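Long-range contacts in antigen 43 (PDB 4KH3), which mediates self-association of Escherichia coli cells, which leads to bacterial clumping and probably contributes to biofilm formation: residues A[83-88]-A[98-103]; A[102-107]-A[121-126]. All blocks are in the same frame, centred on the assembly; numbering follows the deposited sequence.

Contact 1. Residues A[83-88]-A[98-103]; sequences TVIRDG and VNTTLD
Val84 and Ile85 pair in parallel with Thr101 and Leu102 as the same short strand of two successive coils in the right-handed beta-helix of an autotransporter passenger domain. The example illustrates how a solenoid is built by bonding each coil to the next. Thr83 O accepts the N-H of Thr101 at 2.8 Å, the N-H of Ile85 then points to Thr101 O at 2.9 Å, and Ile85 O receives Asp103 N at 3.1 Å, the donor here tilted 20° from the carbonyl plane. One residue on, a CA-H...O contact follows, with Arg86 CA 3.2 Å from Asp103 O.

Val84 and Thr101 occupy the more open face, whereas Ile85 and Leu102 turn inward and lie side by side, pointing the same way. The CG1 of Ile85 is anti to its carbonyl carbon (chi1 -50°), and an extended chi2 of 174° carries CD1 onward to touch Leu102 CD2 at 3.6 Å and Thr100 CG2, also at 3.6 Å. One methyl thus bridges two residues of the next coil.

Toward Thr83 and Thr100, water 1 joins the coils: it lies 2.7 Å from Thr83 OG1 and 2.7 Å from Thr100 OG1, and donates to Val98 O. Water 2 donates to Asn99 O, more weakly to Thr83 O, and also bonds Thr101 OG1. Beyond Ile85, Arg86 NH1 forms a salt bridge with Asp87 OD2 whose hydrogen bond is weak.

The pairing continues on both flanks. Val84 exchanges backbone bonds with Thr64 and Val66 around strand 65-66, strand 101-102 pairs onward with strand 120-121, and in the interior Gln91 of strand 90-93 touches the side chains of Thr83 and Ile85.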
loop_
_atom_site.group_PDB
_atom_site.type_symbol
_atom_site.label_atom_id
_atom_site.label_comp_id
_atom_site.label_asym_id
_atom_site.label_seq_id
_atom_site.Cartn_x
_atom_site.Cartn_y
_atom_site.Cartn_z
ATOM N N THR A 83 29.866 -23.325 1.170
ATOM C CA THR A 83 30.271 -22.884 -0.152
ATOM C C THR A 83 30.077 -21.388 -0.281
ATOM O O THR A 83 29.005 -20.862 0.036
ATOM C CB THR A 83 29.464 -23.585 -1.237
ATOM O OG1 THR A 83 29.327 -24.972 -0.896
ATOM C CG2 THR A 83 30.148 -23.441 -2.600
ATOM N N VAL A 84 31.133 -20.706 -0.716
ATOM C CA VAL A 84 31.058 -19.303 -1.087
ATOM C C VAL A 84 31.036 -19.179 -2.617
ATOM O O VAL A 84 31.934 -19.659 -3.309
ATOM C CB VAL A 84 32.248 -18.513 -0.519
ATOM C CG1 VAL A 84 32.233 -17.087 -1.049
ATOM C CG2 VAL A 84 32.190 -18.521 0.993
ATOM N N ILE A 85 29.997 -18.545 -3.133
ATOM C CA ILE A 85 29.818 -18.399 -4.561
ATOM C C ILE A 85 29.678 -16.926 -4.888
ATOM O O ILE A 85 28.703 -16.290 -4.494
ATOM C CB ILE A 85 28.551 -19.129 -5.037
ATOM C CG1 ILE A 85 28.530 -20.564 -4.492
ATOM C CG2 ILE A 85 28.451 -19.057 -6.567
ATOM C CD1 ILE A 85 27.263 -21.335 -4.787
ATOM N N ARG A 86 30.657 -16.380 -5.598
ATOM C CA ARG A 86 30.660 -14.955 -5.907
ATOM C C ARG A 86 30.866 -14.648 -7.385
ATOM O O ARG A 86 31.177 -15.535 -8.192
ATOM C CB ARG A 86 31.710 -14.227 -5.076
ATOM C CG ARG A 86 33.121 -14.793 -5.161
ATOM C CD ARG A 86 34.087 -13.922 -4.332
ATOM N NE ARG A 86 35.371 -14.555 -3.997
ATOM C CZ ARG A 86 36.417 -14.650 -4.826
ATOM N NH1 ARG A 86 36.346 -14.179 -6.074
ATOM N NH2 ARG A 86 37.541 -15.232 -4.413
ATOM N N ASP A 87 30.632 -13.387 -7.721
ATOM C CA ASP A 87 30.996 -12.806 -9.011
ATOM C C ASP A 87 30.428 -13.543 -10.215
ATOM O O ASP A 87 31.051 -13.583 -11.281
ATOM C CB ASP A 87 32.510 -12.651 -9.112
ATOM C CG ASP A 87 33.072 -11.779 -8.009
ATOM O OD1 ASP A 87 32.339 -10.894 -7.520
ATOM O OD2 ASP A 87 34.240 -11.981 -7.616
ATOM N N GLY A 88 29.234 -14.106 -10.046
ATOM C CA GLY A 88 28.546 -14.752 -11.146
ATOM C C GLY A 88 28.886 -16.221 -11.287
ATOM O O GLY A 88 28.371 -16.885 -12.185
ATOM N N VAL A 98 24.628 -27.185 2.201
ATOM C CA VAL A 98 24.360 -26.577 3.495
ATOM C C VAL A 98 25.198 -25.324 3.720
ATOM O O VAL A 98 26.408 -25.323 3.505
ATOM C CB VAL A 98 24.584 -27.572 4.648
ATOM C CG1 VAL A 98 24.184 -26.944 5.949
ATOM C CG2 VAL A 98 23.759 -28.829 4.431
ATOM N N ASN A 99 24.537 -24.260 4.153
ATOM C CA ASN A 99 25.189 -22.989 4.472
ATOM C C ASN A 99 25.999 -22.413 3.318
ATOM O O ASN A 99 27.178 -22.104 3.441
ATOM C CB ASN A 99 26.002 -23.077 5.768
ATOM C CG ASN A 99 25.107 -23.104 7.009
ATOM O OD1 ASN A 99 25.571 -23.322 8.133
ATOM N ND2 ASN A 99 23.812 -22.886 6.799
ATOM N N THR A 100 25.335 -22.289 2.183
ATOM C CA THR A 100 25.894 -21.627 1.028
ATOM C C THR A 100 25.764 -20.104 1.195
ATOM O O THR A 100 24.816 -19.614 1.813
ATOM C CB THR A 100 25.133 -22.073 -0.200
ATOM O OG1 THR A 100 25.104 -23.508 -0.230
ATOM C CG2 THR A 100 25.776 -21.529 -1.464
ATOM N N THR A 101 26.732 -19.358 0.678
ATOM C CA THR A 101 26.604 -17.913 0.631
ATOM C C THR A 101 26.742 -17.431 -0.810
ATOM O O THR A 101 27.681 -17.797 -1.506
ATOM C CB THR A 101 27.641 -17.227 1.515
ATOM O OG1 THR A 101 27.612 -17.818 2.824
ATOM C CG2 THR A 101 27.325 -15.769 1.628
ATOM N N LEU A 102 25.786 -16.630 -1.263
ATOM C CA LEU A 102 25.851 -16.049 -2.592
ATOM C C LEU A 102 26.093 -14.555 -2.453
ATOM O O LEU A 102 25.302 -13.846 -1.824
ATOM C CB LEU A 102 24.544 -16.293 -3.346
ATOM C CG LEU A 102 23.995 -17.722 -3.410
ATOM C CD1 LEU A 102 22.687 -17.742 -4.193
ATOM C CD2 LEU A 102 24.991 -18.676 -4.024
ATOM N N ASP A 103 27.207 -14.082 -3.001
ATOM C CA ASP A 103 27.483 -12.648 -3.044
ATOM C C ASP A 103 27.708 -12.247 -4.502
ATOM O O ASP A 103 28.068 -13.086 -5.333
ATOM C CB ASP A 103 28.711 -12.274 -2.198
ATOM C CG ASP A 103 28.794 -13.048 -0.872
ATOM O OD1 ASP A 103 28.057 -12.734 0.093
ATOM O OD2 ASP A 103 29.637 -13.962 -0.788
HETATM O O HOH W 1 27.188 -24.878 0.691
HETATM O O HOH W 2 29.397 -20.089 3.230
#

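Contact 2. Residues A[102-107]-A[121-126]; sequences LDNRGE and INQDGY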
loop_
_atom_site.group_PDB
_atom_site.type_symbol
_atom_site.label_atom_id
_atom_site.label_comp_id
_atom_site.label_asym_id
_atom_site.label_seq_id
_atom_site.Cartn_x
_atom_site.Cartn_y
_atom_site.Cartn_z
ATOM N N LEU A 102 25.786 -16.630 -1.263
ATOM C CA LEU A 102 25.851 -16.049 -2.592
ATOM C C LEU A 102 26.093 -14.555 -2.453
ATOM O O LEU A 102 25.302 -13.846 -1.824
ATOM C CB LEU A 102 24.544 -16.293 -3.346
ATOM C CG LEU A 102 23.995 -17.722 -3.410
ATOM C CD1 LEU A 102 22.687 -17.742 -4.193
ATOM C CD2 LEU A 102 24.991 -18.676 -4.024
ATOM N N ASP A 103 27.207 -14.082 -3.001
ATOM C CA ASP A 103 27.483 -12.648 -3.044
ATOM C C ASP A 103 27.708 -12.247 -4.502
ATOM O O ASP A 103 28.068 -13.086 -5.333
ATOM C CB ASP A 103 28.711 -12.274 -2.198
ATOM C CG ASP A 103 28.794 -13.048 -0.872
ATOM O OD1 ASP A 103 28.057 -12.734 0.093
ATOM O OD2 ASP A 103 29.637 -13.962 -0.788
ATOM N N ASN A 104 27.478 -10.974 -4.807
ATOM C CA ASN A 104 27.788 -10.407 -6.119
ATOM C C ASN A 104 27.428 -11.247 -7.330
ATOM O O ASN A 104 28.302 -11.574 -8.150
ATOM C CB ASN A 104 29.263 -10.024 -6.193
ATOM C CG ASN A 104 29.604 -8.870 -5.278
ATOM O OD1 ASN A 104 28.748 -8.036 -4.965
ATOM N ND2 ASN A 104 30.857 -8.810 -4.845
ATOM N N ARG A 105 26.147 -11.589 -7.424
ATOM C CA ARG A 105 25.588 -12.313 -8.567
ATOM C C ARG A 105 25.956 -13.792 -8.596
ATOM O O ARG A 105 25.748 -14.461 -9.599
ATOM C CB ARG A 105 25.954 -11.632 -9.891
ATOM C CG ARG A 105 25.721 -10.127 -9.886
ATOM C CD ARG A 105 26.450 -9.443 -11.021
ATOM N NE ARG A 105 27.903 -9.526 -10.871
ATOM C CZ ARG A 105 28.674 -10.373 -11.549
ATOM N NH1 ARG A 105 28.129 -11.216 -12.430
ATOM N NH2 ARG A 105 29.987 -10.384 -11.345
ATOM N N GLY A 106 26.510 -14.294 -7.496
ATOM C CA GLY A 106 26.707 -15.722 -7.326
ATOM C C GLY A 106 25.362 -16.417 -7.419
ATOM O O GLY A 106 24.354 -15.897 -6.948
ATOM N N GLU A 107 25.344 -17.586 -8.045
ATOM C CA GLU A 107 24.104 -18.273 -8.308
ATOM C C GLU A 107 24.086 -19.681 -7.757
ATOM O O GLU A 107 25.115 -20.360 -7.690
ATOM C CB GLU A 107 23.845 -18.347 -9.813
ATOM C CG GLU A 107 23.699 -17.018 -10.476
ATOM C CD GLU A 107 23.186 -17.148 -11.885
ATOM O OE1 GLU A 107 21.981 -17.413 -12.058
ATOM O OE2 GLU A 107 23.990 -16.996 -12.828
ATOM N N ILE A 121 21.532 -15.096 0.647
ATOM C CA ILE A 121 21.629 -14.445 -0.641
ATOM C C ILE A 121 21.922 -12.966 -0.439
ATOM O O ILE A 121 21.040 -12.194 -0.049
ATOM C CB ILE A 121 20.338 -14.590 -1.437
ATOM C CG1 ILE A 121 19.798 -16.029 -1.350
ATOM C CG2 ILE A 121 20.572 -14.181 -2.888
ATOM C CD1 ILE A 121 18.443 -16.225 -2.059
ATOM N N ASN A 122 23.166 -12.579 -0.697
ATOM C CA ASN A 122 23.578 -11.191 -0.532
ATOM C C ASN A 122 23.741 -10.513 -1.872
ATOM O O ASN A 122 23.883 -11.186 -2.891
ATOM C CB ASN A 122 24.900 -11.122 0.236
ATOM C CG ASN A 122 24.763 -11.609 1.664
ATOM O OD1 ASN A 122 23.807 -11.269 2.353
ATOM N ND2 ASN A 122 25.706 -12.431 2.106
ATOM N N GLN A 123 23.699 -9.182 -1.852
ATOM C CA GLN A 123 24.167 -8.336 -2.955
ATOM C C GLN A 123 24.046 -8.949 -4.354
ATOM O O GLN A 123 25.039 -9.393 -4.926
ATOM C CB GLN A 123 25.626 -7.932 -2.699
ATOM C CG GLN A 123 26.119 -6.805 -3.595
ATOM C CD GLN A 123 25.193 -5.615 -3.563
ATOM O OE1 GLN A 123 25.223 -4.816 -2.625
ATOM N NE2 GLN A 123 24.341 -5.500 -4.579
ATOM N N ASP A 124 22.823 -8.997 -4.879
ATOM C CA ASP A 124 22.562 -9.479 -6.239
ATOM C C ASP A 124 22.800 -10.966 -6.498
ATOM O O ASP A 124 22.693 -11.424 -7.638
ATOM C CB ASP A 124 23.274 -8.617 -7.289
ATOM C CG ASP A 124 22.705 -7.222 -7.358
ATOM O OD1 ASP A 124 21.518 -7.104 -7.718
ATOM O OD2 ASP A 124 23.432 -6.254 -7.031
ATOM N N GLY A 125 23.090 -11.722 -5.445
ATOM C CA GLY A 125 23.048 -13.166 -5.537
ATOM C C GLY A 125 21.677 -13.625 -6.013
ATOM O O GLY A 125 20.688 -12.885 -5.971
ATOM N N TYR A 126 21.613 -14.870 -6.459
ATOM C CA TYR A 126 20.423 -15.384 -7.101
ATOM C C TYR A 126 20.300 -16.872 -6.833
ATOM O O TYR A 126 21.152 -17.658 -7.246
ATOM C CB TYR A 126 20.532 -15.143 -8.606
ATOM C CG TYR A 126 19.290 -15.482 -9.377
ATOM C CD1 TYR A 126 18.081 -14.903 -9.048
ATOM C CD2 TYR A 126 19.326 -16.368 -10.447
ATOM C CE1 TYR A 126 16.946 -15.181 -9.749
ATOM C CE2 TYR A 126 18.178 -16.662 -11.160
ATOM C CZ TYR A 126 16.985 -16.066 -10.798
ATOM O OH TYR A 126 15.822 -16.338 -11.495
#
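Leu102 O accepts the N-H of Asn122 at 2.7 Å, a bond that leads two coils of the beta-helix into their shared corner. Each coil makes a type I' beta turn, Asp103 to Gly106 and Asn122 to Gly125, closed by its own bond from the glycine N to the first carbonyl. Stacked turns illustrate how a solenoid repeats its corners as well as its strands.

At the start of the corner Asp103 has two conformers; in one of them Asn122 ND2 donates to Asp103 OD1 at 3.1 Å, so the bond may not be permanent. The carboxylate and amide planes are then only 12° apart, and the oxygen is met nearly along its C-O axis. Asn122 OD1 in turn accepts Asn141 ND2, which extends the polar row to the following coil. Further round, the side chains of Arg105 and Asp124 meet through carbon, CG to CB at 3.9 Å, while Gln123 NE2 reaches Asp124 OD2 from above the carboxylate plane.

Gly125 has no side chain, and its CA sits 4.1 Å from Leu102 CB on the inner side. Strand pairing then resumes, with Tyr126 N bonded to Gly106 O at 3.0 Å. With CG anti to the backbone N (chi1 -173°), the Tyr126 ring lies where Glu107 OE1 can approach its edge near the ring plane, 3.3 Å from Tyr126 CD2.

Overall arrangement
From the N terminus, the chain leaves 83-88, passes through strands 90-93 and 96-98, and returns one coil later at 98-103, where contact 1 closes the circuit. It goes on without a break into 102-107, follows strands 107-110 and 115-117, and comes back at 121-126 to close contact 2. The two loops neither nest nor cross: they follow one another and overlap at Leu102 and Asp103, their contact centres about 7 Å apart. Three successive coils are thereby tied together at one strand and the corner after it. The layers also touch directly, as where Ile85 CD1 packs against Glu107 O at 3.7 Å.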